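PDB 5E75: SusD-like protein BACOVA_02651 from Bacteroides ovatus, which binds polysaccharide at the cell surface and probably captures xyloglucan before its transport into the periplasm for degradation. Local coordinates for residues A120-Y123 and M124-I127; D207-L210 and A211-A215; T228-E231 and D232-K235; D380-G383 and L384-N388. All coordinates share one frame; numbering follows the deposited sequence.

Contact 1 (A120-Y123 and M124-I127); sequences AYFY and MLRI. With EDO (1,2-ethanediol), chain C.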
loop_
_atom_site.group_PDB
_atom_site.type_symbol
_atom_site.label_atom_id
_atom_site.label_comp_id
_atom_site.label_asym_id
_atom_site.label_seq_id
_atom_site.Cartn_x
_atom_site.Cartn_y
_atom_site.Cartn_z
ATOM N N ALA A 120 3.993 -9.674 4.841
ATOM C CA ALA A 120 5.121 -9.724 3.933
ATOM C C ALA A 120 4.879 -10.718 2.801
ATOM O O ALA A 120 5.090 -10.388 1.640
ATOM C CB ALA A 120 6.398 -10.051 4.698
ATOM N N TYR A 121 4.432 -11.923 3.136
ATOM C CA TYR A 121 4.166 -12.921 2.107
ATOM C C TYR A 121 3.009 -12.500 1.207
ATOM O O TYR A 121 3.035 -12.778 0.018
ATOM C CB TYR A 121 3.952 -14.327 2.695
ATOM C CG TYR A 121 5.235 -15.067 2.950
ATOM C CD1 TYR A 121 6.101 -15.358 1.914
ATOM C CD2 TYR A 121 5.610 -15.459 4.230
ATOM C CE1 TYR A 121 7.291 -16.020 2.125
ATOM C CE2 TYR A 121 6.801 -16.131 4.449
ATOM C CZ TYR A 121 7.641 -16.412 3.400
ATOM O OH TYR A 121 8.840 -17.076 3.627
ATOM N N PHE A 122 2.005 -11.815 1.745
ATOM C CA PHE A 122 0.879 -11.381 0.914
ATOM C C PHE A 122 1.310 -10.306 -0.075
ATOM O O PHE A 122 0.852 -10.302 -1.233
ATOM C CB PHE A 122 -0.286 -10.925 1.800
ATOM C CG PHE A 122 -1.606 -10.680 1.069
ATOM C CD1 PHE A 122 -2.069 -11.500 0.047
ATOM C CD2 PHE A 122 -2.412 -9.643 1.474
ATOM C CE1 PHE A 122 -3.292 -11.243 -0.556
ATOM C CE2 PHE A 122 -3.636 -9.393 0.867
ATOM C CZ PHE A 122 -4.063 -10.189 -0.133
ATOM N N TYR A 123 2.207 -9.399 0.317
ATOM C CA TYR A 123 2.789 -8.484 -0.657
ATOM C C TYR A 123 3.583 -9.257 -1.719
ATOM O O TYR A 123 3.416 -9.042 -2.930
ATOM C CB TYR A 123 3.706 -7.473 0.018
ATOM C CG TYR A 123 3.022 -6.363 0.803
ATOM C CD1 TYR A 123 2.031 -5.571 0.241
ATOM C CD2 TYR A 123 3.414 -6.085 2.111
ATOM C CE1 TYR A 123 1.450 -4.561 0.956
ATOM C CE2 TYR A 123 2.839 -5.064 2.839
ATOM C CZ TYR A 123 1.855 -4.293 2.252
ATOM O OH TYR A 123 1.247 -3.259 2.953
ATOM N N MET A 124 4.462 -10.158 -1.284
ATOM C CA MET A 124 5.303 -10.901 -2.233
ATOM C C MET A 124 4.498 -11.713 -3.239
ATOM O O MET A 124 4.863 -11.811 -4.418
ATOM C CB MET A 124 6.266 -11.822 -1.505
ATOM C CG MET A 124 7.371 -11.057 -0.797
ATOM S SD MET A 124 8.832 -12.042 -0.433
ATOM C CE MET A 124 8.334 -12.697 1.113
ATOM N N LEU A 125 3.383 -12.276 -2.780
ATOM C CA LEU A 125 2.502 -13.082 -3.616
ATOM C C LEU A 125 1.955 -12.262 -4.792
ATOM O O LEU A 125 1.683 -12.813 -5.860
ATOM C CB LEU A 125 1.364 -13.607 -2.756
ATOM C CG LEU A 125 0.283 -14.466 -3.420
ATOM C CD1 LEU A 125 0.869 -15.719 -4.070
ATOM C CD2 LEU A 125 -0.752 -14.863 -2.409
ATOM N N ARG A 126 1.794 -10.958 -4.586
ATOM C CA ARG A 126 1.231 -10.056 -5.585
ATOM C C ARG A 126 2.327 -9.186 -6.237
ATOM O O ARG A 126 2.008 -8.095 -6.750
ATOM C CB ARG A 126 0.118 -9.177 -4.918
ATOM C CG ARG A 126 -1.108 -9.978 -4.210
ATOM C CD ARG A 126 -2.047 -9.093 -3.291
ATOM N NE ARG A 126 -1.365 -8.606 -2.105
ATOM C CZ ARG A 126 -1.781 -7.614 -1.351
ATOM N NH1 ARG A 126 -2.894 -6.948 -1.664
ATOM N NH2 ARG A 126 -1.048 -7.216 -0.324
ATOM N N ILE A 127 3.597 -9.629 -6.162
ATOM C CA ILE A 127 4.751 -9.069 -6.886
ATOM C C ILE A 127 5.410 -10.151 -7.739
ATOM O O ILE A 127 5.519 -10.007 -8.960
ATOM C CB ILE A 127 5.835 -8.476 -5.923
ATOM C CG1 ILE A 127 5.277 -7.295 -5.154
ATOM C CG2 ILE A 127 7.111 -8.060 -6.706
ATOM C CD1 ILE A 127 6.112 -6.903 -3.921
HETATM C C1 EDO C . -2.123 -6.470 3.116
HETATM O O1 EDO C . -2.480 -5.787 1.918
HETATM C C2 EDO C . -0.619 -6.401 3.350
HETATM O O2 EDO C . 0.060 -7.450 2.657
#
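Ala-120 and Tyr-121 accept regular i to i+4 bonds in the C-terminal part of helix 103-125: Met-124 N donates to Ala-120 O at 3.0 Å and Leu-125 N to Tyr-121 O at 2.9 Å. The chain then tightens, with Arg-126 N reaching Tyr-123 O, and Phe-122 O is taken by a side chain instead. Arg-126 NE meets Phe-122 O at 2.9 Å, nearly straight (166°) and within the guanidinium plane, although it comes from above the plane of the carbonyl. The bend at chi3 (-67°) folds the arginine back and lays its guanidinium on the Phe-122 ring as a stacked cation-pi pair, planes 6° apart. Arg-126 NH2 also donates to O1 of an ethanediol whose C2 and O2 sit over the Tyr-123 ring and which probably comes from the crystallisation liquor. On another side of the helix, Met-124 CE packs 3.6 Å from Tyr-121 CD1. A leucine in place of Arg-126 would probably leave the Phe-122 carbonyl without this donor and the Phe-122 ring without its stacked charge. The buried charge is thus held flat by a ring and tied to the Phe-122 carbonyl, whose polarity probably helps stabilise it.

Contact 2 (D207-L210 and A211-A215); sequences DLEL and ARQYA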
loop_
_atom_site.group_PDB
_atom_site.type_symbol
_atom_site.label_atom_id
_atom_site.label_comp_id
_atom_site.label_asym_id
_atom_site.label_seq_id
_atom_site.Cartn_x
_atom_site.Cartn_y
_atom_site.Cartn_z
ATOM N N ASP A 207 -14.763 -18.862 -0.345
ATOM C CA ASP A 207 -13.853 -17.780 -0.004
ATOM C C ASP A 207 -14.592 -16.446 0.098
ATOM O O ASP A 207 -14.267 -15.643 0.966
ATOM C CB ASP A 207 -12.705 -17.675 -1.014
ATOM C CG ASP A 207 -11.636 -18.765 -0.850
ATOM O OD1 ASP A 207 -11.652 -19.547 0.136
ATOM O OD2 ASP A 207 -10.744 -18.812 -1.717
ATOM N N LEU A 208 -15.577 -16.205 -0.774
ATOM C CA LEU A 208 -16.391 -14.992 -0.673
ATOM C C LEU A 208 -17.111 -14.926 0.667
ATOM O O LEU A 208 -17.177 -13.881 1.313
ATOM C CB LEU A 208 -17.389 -14.891 -1.824
ATOM C CG LEU A 208 -16.818 -14.556 -3.199
ATOM C CD1 LEU A 208 -17.919 -14.688 -4.252
ATOM C CD2 LEU A 208 -16.243 -13.145 -3.206
ATOM N N GLU A 209 -17.667 -16.058 1.082
ATOM C CA GLU A 209 -18.384 -16.108 2.343
ATOM C C GLU A 209 -17.442 -15.800 3.506
ATOM O O GLU A 209 -17.779 -15.032 4.393
ATOM C CB GLU A 209 -19.052 -17.477 2.518
ATOM C CG GLU A 209 -19.758 -17.668 3.845
ATOM C CD GLU A 209 -20.859 -16.660 4.090
ATOM O OE1 GLU A 209 -21.418 -16.125 3.106
ATOM O OE2 GLU A 209 -21.168 -16.393 5.270
ATOM N N LEU A 210 -16.264 -16.414 3.508
ATOM C CA LEU A 210 -15.286 -16.131 4.549
ATOM C C LEU A 210 -14.822 -14.662 4.556
ATOM O O LEU A 210 -14.725 -14.049 5.613
ATOM C CB LEU A 210 -14.094 -17.080 4.418
ATOM C CG LEU A 210 -14.399 -18.528 4.822
ATOM C CD1 LEU A 210 -13.340 -19.484 4.276
ATOM C CD2 LEU A 210 -14.502 -18.640 6.313
ATOM N N ALA A 211 -14.567 -14.090 3.383
ATOM C CA ALA A 211 -14.218 -12.674 3.290
ATOM C C ALA A 211 -15.322 -11.803 3.898
ATOM O O ALA A 211 -15.061 -10.857 4.638
ATOM C CB ALA A 211 -13.973 -12.294 1.846
ATOM N N ARG A 212 -16.574 -12.132 3.577
ATOM C CA ARG A 212 -17.700 -11.384 4.150
ATOM C C ARG A 212 -17.774 -11.537 5.662
ATOM O O ARG A 212 -18.035 -10.582 6.378
ATOM C CB ARG A 212 -19.029 -11.829 3.543
ATOM C CG ARG A 212 -19.248 -11.356 2.119
ATOM C CD ARG A 212 -20.676 -11.589 1.684
ATOM N NE ARG A 212 -21.047 -13.002 1.638
ATOM C CZ ARG A 212 -20.993 -13.769 0.549
ATOM N NH1 ARG A 212 -20.554 -13.294 -0.605
ATOM N NH2 ARG A 212 -21.388 -15.033 0.610
ATOM N N GLN A 213 -17.570 -12.752 6.152
ATOM C CA GLN A 213 -17.642 -12.973 7.585
ATOM C C GLN A 213 -16.583 -12.174 8.345
ATOM O O GLN A 213 -16.891 -11.516 9.331
ATOM C CB GLN A 213 -17.513 -14.458 7.891
ATOM C CG GLN A 213 -18.743 -15.263 7.518
ATOM C CD GLN A 213 -18.577 -16.726 7.864
ATOM O OE1 GLN A 213 -18.278 -17.550 7.001
ATOM N NE2 GLN A 213 -18.753 -17.053 9.136
ATOM N N TYR A 214 -15.331 -12.223 7.884
ATOM C CA TYR A 214 -14.277 -11.479 8.562
ATOM C C TYR A 214 -14.445 -9.964 8.397
ATOM O O TYR A 214 -14.276 -9.218 9.358
ATOM C CB TYR A 214 -12.890 -11.949 8.092
ATOM C CG TYR A 214 -12.525 -13.282 8.695
ATOM C CD1 TYR A 214 -12.130 -13.369 10.013
ATOM C CD2 TYR A 214 -12.603 -14.453 7.959
ATOM C CE1 TYR A 214 -11.818 -14.586 10.589
ATOM C CE2 TYR A 214 -12.301 -15.680 8.526
ATOM C CZ TYR A 214 -11.898 -15.739 9.836
ATOM O OH TYR A 214 -11.591 -16.974 10.387
ATOM N N ALA A 215 -14.756 -9.509 7.186
ATOM C CA ALA A 215 -14.878 -8.077 6.972
ATOM C C ALA A 215 -16.095 -7.512 7.716
ATOM O O ALA A 215 -16.015 -6.454 8.323
ATOM C CB ALA A 215 -14.957 -7.748 5.479
HETATM O O HOH W 1 -21.963 -13.855 4.106
#
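Arg-212 runs back over the preceding turn of helix 205-221 toward Leu-208 and Glu-209. Its CB lies 3.5 Å from Glu-209 O, and CG passes 3.4 Å from Leu-208 O, the same carbonyl that accepts the backbone N-H of Arg-212. Arg-212 CD draws away, 4.2 Å from Leu-208 O. A bend at chi3 (-64°) then turns the guanidinium across the helix surface, so that one face covers Leu-208 O and Glu-209 CA near its rim. NE gives its hydrogen to a water 2.8 Å away in the guanidinium plane, and that water donates in turn to Glu-209 OE1. NH1 rests 3.7 Å from Leu-208 CB and is hydrogen-bonded to Ala-370 O. Arg-212 NH2 closes the salt bridge, 2.7 Å from Glu-209 OE1, with the carboxylate and guanidinium planes 65° apart. With CG anti to the backbone N (chi1 176°), Glu-209 brings CG 3.5 Å from Gln-213 OE1, and the bend at chi2 then turns the carboxylate toward the arginine. The ring of Tyr-214 turns its edge to Leu-210 O, with CD2 3.2 Å from that oxygen. Helix 360-372 lies against the Ala-211, Arg-212 and Ala-215 side, whereas Asp-207, Leu-210 and Tyr-214 pack on helix 180-195, with Asp-207 salt-bridged to Arg-194. Helix 205-221 thus packs against two helices on different sides, consistent with the TPR-like architecture of SusD proteins.

Contact 3 (T228-E231 and D232-K235); sequences TNYE and DLFK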
loop_
_atom_site.group_PDB
_atom_site.type_symbol
_atom_site.label_atom_id
_atom_site.label_comp_id
_atom_site.label_asym_id
_atom_site.label_seq_id
_atom_site.Cartn_x
_atom_site.Cartn_y
_atom_site.Cartn_z
ATOM N N THR A 228 -13.374 11.574 10.410
ATOM C CA THR A 228 -14.336 12.479 9.786
ATOM C C THR A 228 -13.776 13.153 8.536
ATOM O O THR A 228 -14.472 13.295 7.520
ATOM C CB THR A 228 -14.789 13.545 10.800
ATOM O OG1 THR A 228 -15.418 12.893 11.914
ATOM C CG2 THR A 228 -15.759 14.520 10.165
ATOM N N ASN A 229 -12.519 13.576 8.610
ATOM C CA ASN A 229 -11.881 14.281 7.505
ATOM C C ASN A 229 -10.757 13.451 6.921
ATOM O O ASN A 229 -9.798 13.135 7.615
ATOM C CB ASN A 229 -11.306 15.599 7.994
ATOM C CG ASN A 229 -12.339 16.473 8.649
ATOM O OD1 ASN A 229 -13.374 16.774 8.056
ATOM N ND2 ASN A 229 -12.066 16.886 9.883
ATOM N N TYR A 230 -10.888 13.096 5.647
ATOM C CA TYR A 230 -9.886 12.306 4.963
ATOM C C TYR A 230 -8.485 12.899 5.129
ATOM O O TYR A 230 -7.536 12.164 5.341
ATOM C CB TYR A 230 -10.261 12.244 3.490
ATOM C CG TYR A 230 -9.380 11.409 2.584
ATOM C CD1 TYR A 230 -9.579 10.049 2.455
ATOM C CD2 TYR A 230 -8.382 12.004 1.823
ATOM C CE1 TYR A 230 -8.791 9.282 1.603
ATOM C CE2 TYR A 230 -7.585 11.257 0.964
ATOM C CZ TYR A 230 -7.807 9.895 0.841
ATOM O OH TYR A 230 -7.028 9.166 -0.036
ATOM N N GLU A 231 -8.352 14.224 5.036
ATOM C CA GLU A 231 -7.036 14.850 5.120
ATOM C C GLU A 231 -6.333 14.567 6.442
ATOM O O GLU A 231 -5.101 14.561 6.509
ATOM C CB GLU A 231 -7.121 16.379 4.896
ATOM C CG GLU A 231 -7.838 17.139 6.022
ATOM C CD GLU A 231 -7.790 18.656 5.880
ATOM O OE1 GLU A 231 -8.185 19.148 4.804
ATOM O OE2 GLU A 231 -7.372 19.349 6.846
ATOM N N ASP A 232 -7.116 14.336 7.496
ATOM C CA ASP A 232 -6.542 14.124 8.818
ATOM C C ASP A 232 -5.761 12.816 8.922
ATOM O O ASP A 232 -4.887 12.693 9.775
ATOM C CB ASP A 232 -7.624 14.162 9.900
ATOM C CG ASP A 232 -8.139 15.575 10.179
ATOM O OD1 ASP A 232 -7.489 16.553 9.778
ATOM O OD2 ASP A 232 -9.188 15.698 10.832
ATOM N N LEU A 233 -6.059 11.853 8.050
ATOM C CA LEU A 233 -5.374 10.563 8.078
ATOM C C LEU A 233 -3.882 10.701 7.789
ATOM O O LEU A 233 -3.094 9.836 8.154
ATOM C CB LEU A 233 -5.971 9.628 7.023
ATOM C CG LEU A 233 -7.363 9.086 7.289
ATOM C CD1 LEU A 233 -7.954 8.538 5.995
ATOM C CD2 LEU A 233 -7.339 8.032 8.393
ATOM N N PHE A 234 -3.496 11.790 7.128
ATOM C CA PHE A 234 -2.155 11.922 6.568
ATOM C C PHE A 234 -1.389 13.063 7.210
ATOM O O PHE A 234 -0.502 13.660 6.604
ATOM C CB PHE A 234 -2.269 12.028 5.042
ATOM C CG PHE A 234 -3.195 11.002 4.472
ATOM C CD1 PHE A 234 -2.815 9.669 4.403
ATOM C CD2 PHE A 234 -4.468 11.354 4.072
ATOM C CE1 PHE A 234 -3.695 8.707 3.924
ATOM C CE2 PHE A 234 -5.348 10.381 3.588
ATOM C CZ PHE A 234 -4.952 9.080 3.501
ATOM N N LYS A 235 -1.709 13.298 8.487
ATOM C CA LYS A 235 -1.008 14.248 9.337
ATOM C C LYS A 235 -0.387 13.483 10.497
ATOM O O LYS A 235 -1.005 12.571 11.059
ATOM C CB LYS A 235 -1.980 15.292 9.875
ATOM C CG LYS A 235 -2.647 16.107 8.804
ATOM C CD LYS A 235 -3.706 17.044 9.372
ATOM C CE LYS A 235 -4.561 17.663 8.275
ATOM N NZ LYS A 235 -5.656 18.487 8.830
HETATM O O HOH W 2 -10.986 13.710 11.109
HETATM O O HOH W 3 -9.051 19.193 9.339
#
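Phe-234 turns its edge to one face of the Tyr-230 ring in a T-shaped pair, with planes 61° apart and Phe-234 CE2 3.6 Å above the tyrosine plane, displaced toward the rim. Leu-233 CB covers the centre of one face of the phenylalanine ring, while Leu-233 CD1 approaches Tyr-230 CD1. Beside these apolar groups, Glu-231, Asp-232 and Lys-235 form a salt-bridge network, on a turn in the loop between helix 205-221 and strand 244-248. Three successive backbone bonds, from Asp-232, Leu-233 and Phe-234 to the carbonyls of Asn-229, Tyr-230 and Glu-231, wind the turn with three-residue spacing. Lys-235 stretches back along it, extended beyond CG, and its NZ meets Glu-231 OE2 at 2.8 Å, on the anti side of that carboxylate, and Asp-232 OD1, also at 2.8 Å. The ammonium probably offsets the repulsion between Glu-231 OE2 and Asp-232 OD1, which are 4.1 Å apart. Lys-235 also makes a cation-pi contact with Tyr-313. Asp-232 has a second role through OD2: Asn-229 ND2 donates to it at 3.3 Å, within the amide plane but from above the carboxylate, and a water joins OD2 to Asn-229 N. An alanine at Asp-232 would probably cost Lys-235 one of its two carboxylate mates and set the Asn-229 amide free to turn. Inward, Tyr-230 packs on helix 297-303, and its hydroxyl bonds to Glu-414 O and Lys-332 NZ. Over the charged cluster, a single water donates to both Glu-231 OE2, at 3.0 Å, and Asp-232 OD1.

Contact 4 (D380-G383 and L384-N388); sequences DGRG and LYFFN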
loop_
_atom_site.group_PDB
_atom_site.type_symbol
_atom_site.label_atom_id
_atom_site.label_comp_id
_atom_site.label_asym_id
_atom_site.label_seq_id
_atom_site.Cartn_x
_atom_site.Cartn_y
_atom_site.Cartn_z
ATOM N N ASP A 380 -28.077 -3.640 -2.714
ATOM C CA ASP A 380 -28.586 -3.614 -1.352
ATOM C C ASP A 380 -27.585 -4.222 -0.396
ATOM O O ASP A 380 -26.522 -4.678 -0.808
ATOM C CB ASP A 380 -29.931 -4.350 -1.245
ATOM C CG ASP A 380 -29.870 -5.785 -1.749
ATOM O OD1 ASP A 380 -28.804 -6.428 -1.671
ATOM O OD2 ASP A 380 -30.913 -6.288 -2.223
ATOM N N GLY A 381 -27.939 -4.213 0.879
ATOM C CA GLY A 381 -27.151 -4.883 1.890
ATOM C C GLY A 381 -26.107 -4.020 2.567
ATOM O O GLY A 381 -25.848 -2.865 2.187
ATOM N N ARG A 382 -25.501 -4.600 3.598
ATOM C CA ARG A 382 -24.557 -3.868 4.431
ATOM C C ARG A 382 -23.233 -3.624 3.721
ATOM O O ARG A 382 -22.553 -2.657 4.030
ATOM C CB ARG A 382 -24.338 -4.586 5.761
ATOM C CG ARG A 382 -25.597 -4.695 6.635
ATOM C CD ARG A 382 -26.096 -3.332 7.116
ATOM N NE ARG A 382 -25.249 -2.793 8.170
ATOM C CZ ARG A 382 -25.378 -1.597 8.730
ATOM N NH1 ARG A 382 -26.332 -0.764 8.338
ATOM N NH2 ARG A 382 -24.547 -1.223 9.689
ATOM N N GLY A 383 -22.865 -4.479 2.779
ATOM C CA GLY A 383 -21.669 -4.233 1.990
ATOM C C GLY A 383 -21.769 -2.920 1.232
ATOM O O GLY A 383 -20.819 -2.130 1.216
ATOM N N LEU A 384 -22.913 -2.670 0.613
ATOM C CA LEU A 384 -23.149 -1.417 -0.095
ATOM C C LEU A 384 -23.138 -0.238 0.881
ATOM O O LEU A 384 -22.615 0.840 0.566
ATOM C CB LEU A 384 -24.470 -1.478 -0.870
ATOM C CG LEU A 384 -24.820 -0.229 -1.683
ATOM C CD1 LEU A 384 -23.766 0.077 -2.762
ATOM C CD2 LEU A 384 -26.231 -0.397 -2.306
ATOM N N TYR A 385 -23.697 -0.434 2.070
ATOM C CA TYR A 385 -23.673 0.599 3.095
ATOM C C TYR A 385 -22.244 1.016 3.395
ATOM O O TYR A 385 -21.943 2.205 3.455
ATOM C CB TYR A 385 -24.366 0.134 4.381
ATOM C CG TYR A 385 -24.127 1.023 5.583
ATOM C CD1 TYR A 385 -24.645 2.307 5.641
ATOM C CD2 TYR A 385 -23.359 0.574 6.648
ATOM C CE1 TYR A 385 -24.428 3.113 6.737
ATOM C CE2 TYR A 385 -23.138 1.360 7.745
ATOM C CZ TYR A 385 -23.675 2.639 7.786
ATOM O OH TYR A 385 -23.446 3.431 8.881
ATOM N N PHE A 386 -21.351 0.050 3.574
ATOM C CA PHE A 386 -19.986 0.390 3.957
ATOM C C PHE A 386 -19.210 0.994 2.798
ATOM O O PHE A 386 -18.381 1.875 3.020
ATOM C CB PHE A 386 -19.288 -0.804 4.626
ATOM C CG PHE A 386 -19.749 -1.029 6.057
ATOM C CD1 PHE A 386 -19.394 -0.142 7.044
ATOM C CD2 PHE A 386 -20.589 -2.088 6.386
ATOM C CE1 PHE A 386 -19.829 -0.296 8.339
ATOM C CE2 PHE A 386 -21.049 -2.241 7.674
ATOM C CZ PHE A 386 -20.669 -1.347 8.658
ATOM N N PHE A 387 -19.506 0.586 1.563
ATOM C CA PHE A 387 -18.975 1.281 0.399
ATOM C C PHE A 387 -19.396 2.752 0.462
ATOM O O PHE A 387 -18.584 3.676 0.272
ATOM C CB PHE A 387 -19.490 0.634 -0.898
ATOM C CG PHE A 387 -19.095 1.359 -2.153
ATOM C CD1 PHE A 387 -19.831 2.449 -2.609
ATOM C CD2 PHE A 387 -18.001 0.948 -2.893
ATOM C CE1 PHE A 387 -19.469 3.116 -3.760
ATOM C CE2 PHE A 387 -17.639 1.620 -4.065
ATOM C CZ PHE A 387 -18.370 2.712 -4.479
ATOM N N ASN A 388 -20.673 2.970 0.756
ATOM C CA ASN A 388 -21.200 4.322 0.769
ATOM C C ASN A 388 -20.729 5.165 1.944
ATOM O O ASN A 388 -20.748 6.402 1.856
ATOM C CB ASN A 388 -22.733 4.309 0.618
ATOM C CG ASN A 388 -23.154 4.155 -0.826
ATOM O OD1 ASN A 388 -22.487 4.646 -1.735
ATOM N ND2 ASN A 388 -24.265 3.482 -1.047
HETATM O O HOH W 4 -24.274 -5.612 0.484
HETATM O O HOH W 5 -24.757 1.207 11.143
#
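A water joins Asp-380 O, to which it donates at 2.8 Å, to Leu-384 N, from which it accepts, extending the bonding of the first turn into the preceding loop. Arg-382 O accepts the backbone N-H of Phe-386, with Phe-386 N at 3.0 Å (153°), and the aromatic carbon Phe-386 CD2 lies 3.1 Å from Arg-382 O. One residue earlier, Tyr-385 N reaches Gly-381 O at 3.2 Å, within the carbonyl plane. Gly-381 occupies the N-cap of helix 382-393; with phi at 92°, a CB here would be jammed against the Asp-380 carbonyl. The first turn also carries an arginine-tyrosine stack. Arg-382, bent at both chi2 and chi3, runs alongside Tyr-385 and lays its guanidinium over one face of the ring, planes 19° apart and Arg-382 NH2 3.5 Å from Tyr-385 CE2. Its NE forms a salt bridge with Glu-220 of helix 205-221, and its NH2 donates to a water in the guanidinium plane, which has a weak link to the Tyr-385 hydroxyl. Phe-386 packs on the same neighbouring helix at Cys-219 and Glu-220. Tyr-385 CD2, in turn, stands 3.7 Å above the centre of the Phe-386 ring.

In the fold
The four contacts follow one another along the chain, in the order 1 to 4, and none touches another. Contact 1 lies at the C-terminal part of helix 103-125 and the residues just after it, contact 2 lies within helix 205-221, contact 3 is in the loop that follows it, and contact 4 opens helix 382-393. Contacts 2 and 4 are the nearest pair, with centres about 14 Å apart; helix 205-221 joins them, since Glu-220 on it pairs with Arg-382, and helix 360-372 borders both. Contact 3 meets helix 382-393 through its far end at Arg-393. Contacts 1 and 3 lie on opposite sides of the chain's centre, their centres about 28 Å apart. Local bonding thus fixes turns spread across a largely helical SusD-family scaffold.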